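Local coordinates for lipoprotein (PDB 3O0Y) that is of unknown function but, as a putative lipoprotein, is probably membrane-anchored and may bind lipid, its family being grouped with metallopeptidases, at residues Lys28-Ser33 with Ser87-Gly92; Lys44-Ser49 with Lys77-Glu82; Arg114-Glu119 with Ile463-Ala468; Pro120-Gly125 with Gly284-Gln289. All blocks are in the same frame, centred on the assembly; numbering follows the deposited sequence.

Contact 1: Lys28-Ser33 with Ser87-Gly92; sequences KQQLAS and SNTIAG
Leu-31 reaches Ile-90 because its first torsion (chi1 -78°) sets CG beside its own backbone N, and chi2 of 165° sets CD1 anti to CA, which leaves CD2 as the branch that meets Ile-90. Ile-90 meets it with its short branch: CG1 lies beside the backbone N (chi1 -70°), which puts CG2 anti to that N and against the incoming leucine. CD2 of Leu-31 touches CG2 of Ile-90 at 3.8 Å, the two side chains crossing obliquely, and the same CD2 comes within 4.1 Å of Ile-90 O. The preceding residue, Gln-30, stretches out fully and brings NE2 to 4.0 Å from the Thr-89 methyl CG2, the side chains meeting at about a right angle. Thr-89 OG1 turns instead to its own helix, where Ser-85 O accepts a hydrogen bond.

This is helix-on-helix packing near the start of helix 27-44 and the end of helix 73-92, which run in broadly opposite directions with the CA atoms of Leu-31 and Ile-90 6.4 Å apart. Ile-93 and Leu-95 add to the apolar surroundings of Leu-31, while Leu-34, Tyr-35 and Ala-110 do so for Ile-90. Since no hydrogen bond links the two segments, the attachment here rests on dispersion between buried branched side chains, bordered by an amide and a methyl on the partly exposed side.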
loop_
_atom_site.group_PDB
_atom_site.type_symbol
_atom_site.label_atom_id
_atom_site.label_comp_id
_atom_site.label_asym_id
_atom_site.label_seq_id
_atom_site.Cartn_x
_atom_site.Cartn_y
_atom_site.Cartn_z
ATOM N N LYS A 28 -29.709 -12.976 -6.852
ATOM C CA LYS A 28 -29.238 -11.848 -6.091
ATOM C C LYS A 28 -28.987 -12.171 -4.618
ATOM O O LYS A 28 -27.985 -11.709 -4.051
ATOM C CB LYS A 28 -30.129 -10.619 -6.249
ATOM C CG LYS A 28 -29.708 -9.749 -7.444
ATOM C CD LYS A 28 -30.615 -8.482 -7.646
ATOM C CE LYS A 28 -31.630 -8.631 -8.818
ATOM N NZ LYS A 28 -32.634 -9.739 -8.640
ATOM N N GLN A 29 -29.869 -12.940 -3.994
ATOM C CA GLN A 29 -29.711 -13.332 -2.600
ATOM C C GLN A 29 -28.582 -14.335 -2.398
ATOM O O GLN A 29 -27.833 -14.239 -1.419
ATOM C CB GLN A 29 -31.014 -13.898 -2.018
ATOM C CG GLN A 29 -32.135 -12.858 -1.974
ATOM C CD GLN A 29 -33.518 -13.426 -1.579
ATOM O OE1 GLN A 29 -33.885 -14.588 -1.892
ATOM N NE2 GLN A 29 -34.300 -12.578 -0.897
ATOM N N GLN A 30 -28.394 -15.246 -3.350
ATOM C CA GLN A 30 -27.314 -16.206 -3.232
ATOM C C GLN A 30 -25.962 -15.434 -3.303
ATOM O O GLN A 30 -25.002 -15.778 -2.585
ATOM C CB GLN A 30 -27.340 -17.183 -4.412
ATOM C CG GLN A 30 -26.235 -18.256 -4.309
ATOM C CD GLN A 30 -26.334 -19.308 -5.402
ATOM O OE1 GLN A 30 -27.144 -19.184 -6.325
ATOM N NE2 GLN A 30 -25.441 -20.296 -5.343
ATOM N N LEU A 31 -25.892 -14.505 -4.243
ATOM C CA LEU A 31 -24.700 -13.667 -4.462
ATOM C C LEU A 31 -24.398 -12.838 -3.212
ATOM O O LEU A 31 -23.271 -12.795 -2.749
ATOM C CB LEU A 31 -24.859 -12.784 -5.708
ATOM C CG LEU A 31 -24.650 -13.481 -7.060
ATOM C CD1 LEU A 31 -25.208 -12.593 -8.188
ATOM C CD2 LEU A 31 -23.167 -13.836 -7.304
ATOM N N ALA A 32 -25.409 -12.229 -2.604
ATOM C CA ALA A 32 -25.156 -11.432 -1.418
ATOM C C ALA A 32 -24.609 -12.319 -0.308
ATOM O O ALA A 32 -23.736 -11.896 0.437
ATOM C CB ALA A 32 -26.432 -10.716 -0.961
ATOM N N SER A 33 -25.119 -13.535 -0.158
ATOM C CA SER A 33 -24.616 -14.435 0.873
ATOM C C SER A 33 -23.179 -14.793 0.642
ATOM O O SER A 33 -22.404 -14.879 1.598
ATOM C CB SER A 33 -25.435 -15.759 1.048
ATOM O OG SER A 33 -26.744 -15.417 1.508
ATOM N N SER A 87 -15.203 -17.710 -5.245
ATOM C CA SER A 87 -14.990 -17.054 -6.504
ATOM C C SER A 87 -15.637 -17.838 -7.626
ATOM O O SER A 87 -16.322 -17.279 -8.448
ATOM C CB SER A 87 -13.464 -16.936 -6.768
ATOM O OG SER A 87 -13.204 -16.288 -7.967
ATOM N N ASN A 88 -15.411 -19.167 -7.662
ATOM C CA ASN A 88 -15.931 -19.974 -8.722
ATOM C C ASN A 88 -17.490 -20.058 -8.656
ATOM O O ASN A 88 -18.148 -20.067 -9.675
ATOM C CB ASN A 88 -15.258 -21.370 -8.663
ATOM C CG ASN A 88 -13.910 -21.342 -9.269
ATOM O OD1 ASN A 88 -13.647 -20.507 -10.147
ATOM N ND2 ASN A 88 -13.003 -22.246 -8.801
ATOM N N THR A 89 -18.061 -20.083 -7.481
ATOM C CA THR A 89 -19.528 -20.186 -7.328
ATOM C C THR A 89 -20.128 -18.857 -7.802
ATOM O O THR A 89 -21.091 -18.851 -8.610
ATOM C CB THR A 89 -19.905 -20.457 -5.891
ATOM O OG1 THR A 89 -19.334 -21.726 -5.517
ATOM C CG2 THR A 89 -21.433 -20.465 -5.737
ATOM N N ILE A 90 -19.512 -17.749 -7.359
ATOM C CA ILE A 90 -19.970 -16.391 -7.797
ATOM C C ILE A 90 -19.946 -16.332 -9.323
ATOM O O ILE A 90 -20.904 -15.918 -9.956
ATOM C CB ILE A 90 -19.060 -15.258 -7.264
ATOM C CG1 ILE A 90 -19.238 -15.129 -5.759
ATOM C CG2 ILE A 90 -19.387 -13.895 -7.930
ATOM C CD1 ILE A 90 -18.272 -14.191 -5.021
ATOM N N ALA A 91 -18.861 -16.794 -9.940
ATOM C CA ALA A 91 -18.698 -16.643 -11.371
ATOM C C ALA A 91 -19.745 -17.414 -12.204
ATOM O O ALA A 91 -19.996 -17.068 -13.334
ATOM C CB ALA A 91 -17.194 -17.050 -11.820
ATOM N N GLY A 92 -20.265 -18.497 -11.667
ATOM C CA GLY A 92 -21.174 -19.366 -12.402
ATOM C C GLY A 92 -22.633 -18.950 -12.334
ATOM O O GLY A 92 -23.445 -19.451 -13.092
#

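Contact 2: Lys44-Ser49 with Lys77-Glu82; sequences KQRALS and KQLRAE
Gln-45 and Leu-79 lie alongside each other and point in opposite directions, so that the glutamine amide ends up against the leucine side chain: Gln-45 CD is 3.7 Å from Leu-79 CD1. The other leucine methyl is used differently. CD2 of Leu-79 sits over one face of the Arg-46 guanidinium, 3.4 Å above its plane and displaced toward the rim, with NH2 of Arg-46 at 3.6 Å. A bend at chi2 (-72°) folds the arginine back on its own chain, where its NH1 donates to Gln-45 O at 2.9 Å; the acceptor is nearly in the guanidinium plane, although NH1 stands above the plane of the carbonyl. Arg-46 is the N-cap residue of helix 47-53, and the turn that separates this helix from helix 27-44 is thereby laid against helix 73-92, part of the largely helical fold. The second amino group of the guanidinium, NH2, forms a salt bridge with Glu-76 and a hydrogen bond to Ile-127 O, which together with the NH1 bond fix the flat group under the methyl. Further along helix 73-92, the extended Glu-82 slants across the Gln-45 side chain, and its OE2 accepts hydrogen bonds from Ser-41 and Gln-37.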
loop_
_atom_site.group_PDB
_atom_site.type_symbol
_atom_site.label_atom_id
_atom_site.label_comp_id
_atom_site.label_asym_id
_atom_site.label_seq_id
_atom_site.Cartn_x
_atom_site.Cartn_y
_atom_site.Cartn_z
ATOM N N LYS A 44 -12.078 -13.102 9.617
ATOM C CA LYS A 44 -11.848 -14.002 10.757
ATOM C C LYS A 44 -10.427 -14.537 10.791
ATOM O O LYS A 44 -9.883 -14.788 11.855
ATOM C CB LYS A 44 -12.758 -15.240 10.691
ATOM C CG LYS A 44 -14.217 -15.085 10.930
ATOM C CD LYS A 44 -14.895 -16.479 10.444
ATOM C CE LYS A 44 -16.412 -16.378 10.046
ATOM N NZ LYS A 44 -16.883 -17.262 8.872
ATOM N N GLN A 45 -9.861 -14.789 9.626
ATOM C CA GLN A 45 -8.510 -15.310 9.490
ATOM C C GLN A 45 -7.433 -14.232 9.369
ATOM O O GLN A 45 -6.236 -14.514 9.257
ATOM C CB GLN A 45 -8.475 -16.254 8.311
ATOM C CG GLN A 45 -9.405 -17.416 8.561
ATOM C CD GLN A 45 -9.454 -18.391 7.453
ATOM O OE1 GLN A 45 -10.475 -18.468 6.738
ATOM N NE2 GLN A 45 -8.410 -19.165 7.300
ATOM N N ARG A 46 -7.890 -12.972 9.312
ATOM C CA ARG A 46 -7.009 -11.816 9.228
ATOM C C ARG A 46 -7.505 -10.785 10.218
ATOM O O ARG A 46 -7.853 -9.631 9.866
ATOM C CB ARG A 46 -6.962 -11.236 7.800
ATOM C CG ARG A 46 -6.313 -12.144 6.816
ATOM C CD ARG A 46 -4.822 -12.234 7.014
ATOM N NE ARG A 46 -4.130 -13.016 6.005
ATOM C CZ ARG A 46 -3.869 -14.323 6.117
ATOM N NH1 ARG A 46 -4.341 -15.042 7.132
ATOM N NH2 ARG A 46 -3.160 -14.941 5.180
ATOM N N ALA A 47 -7.527 -11.202 11.497
ATOM C CA ALA A 47 -8.189 -10.384 12.545
ATOM C C ALA A 47 -7.490 -9.033 12.776
ATOM O O ALA A 47 -8.139 -8.052 13.142
ATOM C CB ALA A 47 -8.305 -11.167 13.863
ATOM N N LEU A 48 -6.184 -8.932 12.488
ATOM C CA LEU A 48 -5.490 -7.629 12.574
ATOM C C LEU A 48 -5.900 -6.671 11.474
ATOM O O LEU A 48 -6.073 -5.483 11.720
ATOM C CB LEU A 48 -3.975 -7.830 12.564
ATOM C CG LEU A 48 -3.764 -8.302 14.008
ATOM C CD1 LEU A 48 -3.328 -9.686 14.257
ATOM C CD2 LEU A 48 -3.479 -7.242 15.010
ATOM N N SER A 49 -6.149 -7.163 10.265
ATOM C CA SER A 49 -6.810 -6.336 9.237
ATOM C C SER A 49 -8.207 -5.861 9.654
ATOM O O SER A 49 -8.589 -4.716 9.415
ATOM C CB SER A 49 -6.840 -7.093 7.872
ATOM O OG SER A 49 -5.513 -7.121 7.364
ATOM N N LYS A 77 -3.698 -23.066 3.151
ATOM C CA LYS A 77 -4.441 -23.909 2.209
ATOM C C LYS A 77 -5.967 -23.738 2.351
ATOM O O LYS A 77 -6.676 -23.559 1.365
ATOM C CB LYS A 77 -4.071 -25.384 2.435
ATOM C CG LYS A 77 -4.885 -26.363 1.525
ATOM C CD LYS A 77 -4.435 -27.854 1.769
ATOM C CE LYS A 77 -4.916 -28.725 0.545
ATOM N NZ LYS A 77 -4.911 -30.173 0.909
ATOM N N GLN A 78 -6.485 -23.753 3.592
ATOM C CA GLN A 78 -7.912 -23.718 3.816
ATOM C C GLN A 78 -8.477 -22.337 3.482
ATOM O O GLN A 78 -9.593 -22.250 2.964
ATOM C CB GLN A 78 -8.302 -24.065 5.253
ATOM C CG GLN A 78 -8.019 -25.554 5.572
ATOM C CD GLN A 78 -8.303 -25.905 7.065
ATOM O OE1 GLN A 78 -8.915 -25.113 7.797
ATOM N NE2 GLN A 78 -7.885 -27.116 7.493
ATOM N N LEU A 79 -7.718 -21.279 3.809
ATOM C CA LEU A 79 -8.174 -19.933 3.552
ATOM C C LEU A 79 -8.346 -19.771 2.020
ATOM O O LEU A 79 -9.375 -19.312 1.532
ATOM C CB LEU A 79 -7.161 -18.884 4.082
ATOM C CG LEU A 79 -7.360 -17.431 3.662
ATOM C CD1 LEU A 79 -8.680 -16.966 4.088
ATOM C CD2 LEU A 79 -6.245 -16.492 4.204
ATOM N N ARG A 80 -7.325 -20.124 1.272
ATOM C CA ARG A 80 -7.298 -19.944 -0.169
ATOM C C ARG A 80 -8.375 -20.824 -0.832
ATOM O O ARG A 80 -9.059 -20.411 -1.776
ATOM C CB ARG A 80 -5.919 -20.237 -0.738
ATOM C CG ARG A 80 -4.808 -19.382 -0.152
ATOM C CD ARG A 80 -3.466 -19.714 -0.725
ATOM N NE ARG A 80 -2.401 -19.151 0.012
ATOM C CZ ARG A 80 -1.127 -19.059 -0.403
ATOM N NH1 ARG A 80 -0.728 -19.516 -1.596
ATOM N NH2 ARG A 80 -0.227 -18.646 0.487
ATOM N N ALA A 81 -8.470 -22.070 -0.396
ATOM C CA ALA A 81 -9.465 -22.970 -0.988
ATOM C C ALA A 81 -10.878 -22.464 -0.833
ATOM O O ALA A 81 -11.635 -22.516 -1.790
ATOM C CB ALA A 81 -9.347 -24.374 -0.400
ATOM N N GLU A 82 -11.197 -21.912 0.334
ATOM C CA GLU A 82 -12.493 -21.316 0.560
ATOM C C GLU A 82 -12.780 -20.120 -0.324
ATOM O O GLU A 82 -13.841 -20.031 -0.966
ATOM C CB GLU A 82 -12.670 -20.884 1.998
ATOM C CG GLU A 82 -14.101 -20.258 2.217
ATOM C CD GLU A 82 -14.471 -19.997 3.655
ATOM O OE1 GLU A 82 -13.613 -20.176 4.581
ATOM O OE2 GLU A 82 -15.653 -19.647 3.843
#

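Contact 3: Arg114-Glu119 with Ile463-Ala468; sequences RYFAGE and IAPYNA
The rings of Tyr-115 and Phe-116, against which Pro-465 packs, are themselves turned edge against face: Tyr-115 CD2 stands 3.7 Å above one face of the Phe-116 ring, displaced toward its rim, while Phe-116 CZ lies at the tyrosine edge and in its plane. Pro-465 CG meets the Phe-116 ring obliquely, as Pro-465 O does the Tyr-115 ring. The same CG touches Tyr-115 CE2 at 3.8 Å and Phe-116 CZ at the same 3.8 Å, so one methylene bridges neighbouring aromatics, and Pro-465 CD adds a longer contact to Phe-116 CZ. Different first torsions spread the two rings from consecutive residues: the tyrosine CG is anti to the backbone N (chi1 175°), whereas that of phenylalanine lies beside it (chi1 -66°).

The contact joins the end of helix 100-117, left at Gly-118 with positive phi, to the loop leading into helix 467-483, whose N-cap is Tyr-466. Leu-112 also packs on Pro-465, and Leu-83 backs Phe-116. The Tyr-115 hydroxyl donates a hydrogen bond to Trp-130 O; Pro-465 O is also near, 3.3 Å from OH. Replacing Tyr-115 by an alanine would probably open a gap beside the proline and leave the Trp-130 carbonyl without this donor. With no hydrogen bond running directly between the segments, the buried junction depends on aromatic-proline packing, and the phenol satisfies its polar end on a third part of the chain.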
loop_
_atom_site.group_PDB
_atom_site.type_symbol
_atom_site.label_atom_id
_atom_site.label_comp_id
_atom_site.label_asym_id
_atom_site.label_seq_id
_atom_site.Cartn_x
_atom_site.Cartn_y
_atom_site.Cartn_z
ATOM N N ARG A 114 -10.854 -14.246 -6.051
ATOM C CA ARG A 114 -9.693 -14.892 -6.717
ATOM C C ARG A 114 -8.355 -14.186 -6.364
ATOM O O ARG A 114 -7.350 -14.837 -6.163
ATOM C CB ARG A 114 -9.862 -14.912 -8.229
ATOM C CG ARG A 114 -8.631 -15.207 -9.080
ATOM C CD ARG A 114 -7.942 -16.559 -8.849
ATOM N NE ARG A 114 -6.749 -16.645 -9.696
ATOM C CZ ARG A 114 -5.601 -16.018 -9.453
ATOM N NH1 ARG A 114 -5.447 -15.282 -8.321
ATOM N NH2 ARG A 114 -4.636 -16.110 -10.344
ATOM N N TYR A 115 -8.389 -12.878 -6.221
ATOM C CA TYR A 115 -7.202 -12.127 -5.847
ATOM C C TYR A 115 -6.744 -12.578 -4.463
ATOM O O TYR A 115 -5.573 -12.874 -4.270
ATOM C CB TYR A 115 -7.547 -10.652 -5.788
ATOM C CG TYR A 115 -6.477 -9.728 -5.296
ATOM C CD1 TYR A 115 -5.405 -9.398 -6.091
ATOM C CD2 TYR A 115 -6.579 -9.094 -4.048
ATOM C CE1 TYR A 115 -4.486 -8.455 -5.706
ATOM C CE2 TYR A 115 -5.659 -8.127 -3.665
ATOM C CZ TYR A 115 -4.607 -7.830 -4.487
ATOM O OH TYR A 115 -3.715 -6.880 -4.145
ATOM N N PHE A 116 -7.650 -12.749 -3.523
ATOM C CA PHE A 116 -7.274 -13.237 -2.179
ATOM C C PHE A 116 -7.048 -14.743 -2.078
ATOM O O PHE A 116 -6.412 -15.141 -1.161
ATOM C CB PHE A 116 -8.271 -12.828 -1.177
ATOM C CG PHE A 116 -8.331 -11.339 -0.948
ATOM C CD1 PHE A 116 -7.171 -10.643 -0.524
ATOM C CD2 PHE A 116 -9.487 -10.627 -1.199
ATOM C CE1 PHE A 116 -7.202 -9.232 -0.394
ATOM C CE2 PHE A 116 -9.558 -9.282 -1.029
ATOM C CZ PHE A 116 -8.404 -8.565 -0.626
ATOM N N ALA A 117 -7.539 -15.529 -3.037
ATOM C CA ALA A 117 -7.165 -16.940 -3.119
ATOM C C ALA A 117 -5.745 -17.117 -3.612
ATOM O O ALA A 117 -5.150 -18.165 -3.357
ATOM C CB ALA A 117 -8.156 -17.760 -4.063
ATOM N N GLY A 118 -5.246 -16.193 -4.438
ATOM C CA GLY A 118 -3.931 -16.334 -5.034
ATOM C C GLY A 118 -3.964 -17.273 -6.229
ATOM O O GLY A 118 -4.931 -18.002 -6.440
ATOM N N GLU A 119 -2.884 -17.268 -6.963
ATOM C CA GLU A 119 -2.730 -18.118 -8.134
ATOM C C GLU A 119 -2.878 -19.575 -7.681
ATOM O O GLU A 119 -2.168 -20.025 -6.775
ATOM C CB GLU A 119 -1.361 -17.864 -8.720
ATOM C CG GLU A 119 -1.248 -17.942 -10.224
ATOM C CD GLU A 119 -1.128 -19.347 -10.806
ATOM O OE1 GLU A 119 -1.417 -20.325 -10.126
ATOM O OE2 GLU A 119 -0.704 -19.484 -11.980
ATOM N N ILE A 463 -13.533 -1.494 0.264
ATOM C CA ILE A 463 -12.107 -1.471 0.626
ATOM C C ILE A 463 -11.215 -2.199 -0.384
ATOM O O ILE A 463 -10.073 -2.583 -0.063
ATOM C CB ILE A 463 -11.886 -2.124 1.987
ATOM C CG1 ILE A 463 -12.462 -3.538 2.033
ATOM C CG2 ILE A 463 -12.631 -1.295 3.086
ATOM C CD1 ILE A 463 -11.803 -4.460 3.169
ATOM N N ALA A 464 -11.728 -2.426 -1.589
ATOM C CA ALA A 464 -11.081 -3.299 -2.578
ATOM C C ALA A 464 -9.685 -2.751 -2.852
ATOM O O ALA A 464 -9.573 -1.584 -3.221
ATOM C CB ALA A 464 -11.933 -3.260 -3.913
ATOM N N PRO A 465 -8.630 -3.575 -2.722
ATOM C CA PRO A 465 -7.261 -3.065 -2.878
ATOM C C PRO A 465 -6.744 -3.389 -4.279
ATOM O O PRO A 465 -5.931 -4.384 -4.385
ATOM C CB PRO A 465 -6.444 -3.960 -1.967
ATOM C CG PRO A 465 -7.202 -5.176 -1.849
ATOM C CD PRO A 465 -8.636 -4.928 -2.164
ATOM N N TYR A 466 -7.406 -2.929 -5.307
ATOM C CA TYR A 466 -6.943 -2.954 -6.687
ATOM C C TYR A 466 -5.721 -1.993 -6.847
ATOM O O TYR A 466 -5.870 -0.782 -6.957
ATOM C CB TYR A 466 -8.076 -2.529 -7.610
ATOM C CG TYR A 466 -9.058 -3.637 -7.822
ATOM C CD1 TYR A 466 -8.697 -4.751 -8.582
ATOM C CD2 TYR A 466 -10.322 -3.624 -7.232
ATOM C CE1 TYR A 466 -9.582 -5.832 -8.726
ATOM C CE2 TYR A 466 -11.174 -4.705 -7.405
ATOM C CZ TYR A 466 -10.823 -5.752 -8.142
ATOM O OH TYR A 466 -11.726 -6.811 -8.340
ATOM N N ASN A 467 -4.552 -2.543 -6.890
ATOM C CA ASN A 467 -3.315 -1.741 -6.914
ATOM C C ASN A 467 -3.227 -0.777 -8.107
ATOM O O ASN A 467 -2.786 0.366 -7.940
ATOM C CB ASN A 467 -2.120 -2.741 -6.930
ATOM C CG ASN A 467 -0.793 -2.105 -6.723
ATOM O OD1 ASN A 467 -0.512 -1.545 -5.667
ATOM N ND2 ASN A 467 0.088 -2.269 -7.706
ATOM N N ALA A 468 -3.573 -1.227 -9.327
ATOM C CA ALA A 468 -3.444 -0.394 -10.505
ATOM C C ALA A 468 -4.433 0.752 -10.427
ATOM O O ALA A 468 -4.078 1.897 -10.673
ATOM C CB ALA A 468 -3.609 -1.211 -11.777
#

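Contact 4: Pro120-Gly125 with Gly284-Gln289; sequences PNFNIG and GSVYYQ
Phe-122 and Tyr-287 form the close-packed half of this contact, a T-shaped pair in which the tyrosine edge addresses the phenylalanine face, with ring centroids 5.7 Å apart and planes at 75°. Tyr-287 CD1 is the edge atom over that face, offset toward the rim. The end of the Phe-122 ring presses on the start of the tyrosine side chain, CE1 lying 3.8 Å from Tyr-287 CB, and CZ comes to 3.6 Å from the Tyr-287 backbone N. With its CG anti to N (chi1 179°), the tyrosine swings its ring out toward the loop, where Ile-124 CD1 approaches Tyr-287 CE1 obliquely at 4.2 Å. Trp-193 meets the tyrosine ring as well and also touches Ile-124.

Toward solvent the packing thins. Val-286, an exposed residue, supplies just CG1, which lies in the plane of the Phe-122 ring at its edge, 4.0 Å from CE2; the neighbouring loop residues Asn-121 and Asn-123 are exposed. Putting a serine in place of Phe-122 would probably leave the tyrosine edge without its aromatic face and strip Val-286 of its apolar neighbour. The contact thus docks the loop between helix 100-117 and strand 126-128 onto the first turns of helix 284-296 mainly through aromatic and aliphatic groups, with no direct hydrogen bond between the segments, so its hold depends on shape and on the edge-to-face ring pair.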
loop_
_atom_site.group_PDB
_atom_site.type_symbol
_atom_site.label_atom_id
_atom_site.label_comp_id
_atom_site.label_asym_id
_atom_site.label_seq_id
_atom_site.Cartn_x
_atom_site.Cartn_y
_atom_site.Cartn_z
ATOM N N PRO A 120 -3.848 -20.285 -8.257
ATOM C CA PRO A 120 -4.242 -21.546 -7.640
ATOM C C PRO A 120 -3.228 -22.641 -7.768
ATOM O O PRO A 120 -3.379 -23.674 -7.077
ATOM C CB PRO A 120 -5.512 -21.934 -8.417
ATOM C CG PRO A 120 -6.044 -20.618 -8.952
ATOM C CD PRO A 120 -4.807 -19.860 -9.282
ATOM N N ASN A 121 -2.204 -22.455 -8.600
ATOM C CA ASN A 121 -1.117 -23.446 -8.656
ATOM C C ASN A 121 0.092 -23.127 -7.793
ATOM O O ASN A 121 1.003 -23.948 -7.696
ATOM C CB ASN A 121 -0.715 -23.695 -10.103
ATOM C CG ASN A 121 -1.855 -24.272 -10.935
ATOM O OD1 ASN A 121 -2.770 -24.949 -10.425
ATOM N ND2 ASN A 121 -1.771 -24.055 -12.236
ATOM N N PHE A 122 0.044 -22.004 -7.068
ATOM C CA PHE A 122 1.077 -21.687 -6.094
ATOM C C PHE A 122 0.516 -21.750 -4.655
ATOM O O PHE A 122 -0.343 -20.905 -4.280
ATOM C CB PHE A 122 1.611 -20.281 -6.342
ATOM C CG PHE A 122 2.395 -20.143 -7.634
ATOM C CD1 PHE A 122 3.776 -20.144 -7.630
ATOM C CD2 PHE A 122 1.722 -20.113 -8.881
ATOM C CE1 PHE A 122 4.496 -20.067 -8.848
ATOM C CE2 PHE A 122 2.432 -20.054 -10.067
ATOM C CZ PHE A 122 3.825 -19.992 -10.047
ATOM N N ASN A 123 1.053 -22.632 -3.830
ATOM C CA ASN A 123 0.710 -22.662 -2.428
ATOM C C ASN A 123 1.685 -21.938 -1.518
ATOM O O ASN A 123 1.453 -21.855 -0.304
ATOM C CB ASN A 123 0.482 -24.081 -1.951
ATOM C CG ASN A 123 1.741 -24.868 -1.868
ATOM O OD1 ASN A 123 2.737 -24.490 -2.420
ATOM N ND2 ASN A 123 1.689 -26.021 -1.185
ATOM N N ILE A 124 2.724 -21.361 -2.128
ATOM C CA ILE A 124 3.751 -20.613 -1.428
ATOM C C ILE A 124 3.314 -19.246 -0.937
ATOM O O ILE A 124 2.198 -18.778 -1.230
ATOM C CB ILE A 124 5.052 -20.512 -2.294
ATOM C CG1 ILE A 124 4.825 -19.892 -3.713
ATOM C CG2 ILE A 124 5.655 -21.916 -2.517
ATOM C CD1 ILE A 124 4.076 -18.535 -3.824
ATOM N N GLY A 125 4.166 -18.639 -0.123
ATOM C CA GLY A 125 3.871 -17.303 0.362
ATOM C C GLY A 125 2.728 -17.209 1.346
ATOM O O GLY A 125 2.422 -18.167 2.066
ATOM N N GLY A 284 9.006 -19.184 -11.533
ATOM C CA GLY A 284 8.984 -17.750 -11.161
ATOM C C GLY A 284 8.418 -16.909 -12.270
ATOM O O GLY A 284 7.759 -15.879 -12.005
ATOM N N SER A 285 8.600 -17.331 -13.523
ATOM C CA SER A 285 8.092 -16.522 -14.637
ATOM C C SER A 285 6.586 -16.560 -14.758
ATOM O O SER A 285 5.906 -15.556 -15.062
ATOM C CB SER A 285 8.691 -16.926 -15.965
ATOM O OG SER A 285 8.060 -18.115 -16.460
ATOM N N VAL A 286 6.044 -17.722 -14.440
ATOM C CA VAL A 286 4.617 -17.849 -14.373
ATOM C C VAL A 286 4.060 -17.063 -13.195
ATOM O O VAL A 286 3.011 -16.426 -13.315
ATOM C CB VAL A 286 4.260 -19.377 -14.310
ATOM C CG1 VAL A 286 2.785 -19.533 -13.991
ATOM C CG2 VAL A 286 4.684 -20.015 -15.648
ATOM N N TYR A 287 4.719 -17.106 -12.062
ATOM C CA TYR A 287 4.339 -16.267 -10.945
ATOM C C TYR A 287 4.271 -14.770 -11.304
ATOM O O TYR A 287 3.290 -14.088 -10.982
ATOM C CB TYR A 287 5.304 -16.463 -9.805
ATOM C CG TYR A 287 4.988 -15.606 -8.599
ATOM C CD1 TYR A 287 4.194 -16.068 -7.576
ATOM C CD2 TYR A 287 5.368 -14.295 -8.560
ATOM C CE1 TYR A 287 3.884 -15.249 -6.486
ATOM C CE2 TYR A 287 5.016 -13.463 -7.542
ATOM C CZ TYR A 287 4.263 -13.930 -6.498
ATOM O OH TYR A 287 3.941 -13.088 -5.439
ATOM N N TYR A 288 5.321 -14.320 -12.000
ATOM C CA TYR A 288 5.421 -12.913 -12.362
ATOM C C TYR A 288 4.324 -12.524 -13.316
ATOM O O TYR A 288 3.721 -11.439 -13.157
ATOM C CB TYR A 288 6.816 -12.593 -12.929
ATOM C CG TYR A 288 7.032 -11.094 -13.115
ATOM C CD1 TYR A 288 6.911 -10.224 -12.029
ATOM C CD2 TYR A 288 7.408 -10.567 -14.358
ATOM C CE1 TYR A 288 7.105 -8.853 -12.201
ATOM C CE2 TYR A 288 7.650 -9.212 -14.505
ATOM C CZ TYR A 288 7.478 -8.386 -13.455
ATOM O OH TYR A 288 7.705 -7.024 -13.631
ATOM N N GLN A 289 3.996 -13.385 -14.278
ATOM C CA GLN A 289 2.887 -13.061 -15.194
ATOM C C GLN A 289 1.538 -12.891 -14.424
ATOM O O GLN A 289 0.728 -11.972 -14.680
ATOM C CB GLN A 289 2.767 -14.054 -16.372
ATOM C CG GLN A 289 1.866 -13.517 -17.516
ATOM C CD GLN A 289 2.459 -12.247 -18.223
ATOM O OE1 GLN A 289 1.817 -11.132 -18.387
ATOM N NE2 GLN A 289 3.698 -12.411 -18.653
#

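Overall arrangement
Helix 73-92 serves both contact 1 and contact 2, whose centres are 19 Å apart, and helix 100-117 follows it in the chain to reach contact 3. Contact 3, its centre about 12 Å from that of the chain, touches the other three: Ser-87 OG packs on Arg-114 CB, Arg-80 CB on Ala-117 O, and Glu-119 OE2 on Val-286 CG1. Contacts 2 and 4 meet through Arg-80, whose NH2 lies 3.0 Å from Ile-124 O, a probable hydrogen bond. Contact 1 is the outlier, about 28 Å from the chain centre and 26 Å, centre to centre, from contact 4. None of the four contacts is known to form part of a ligand or active site.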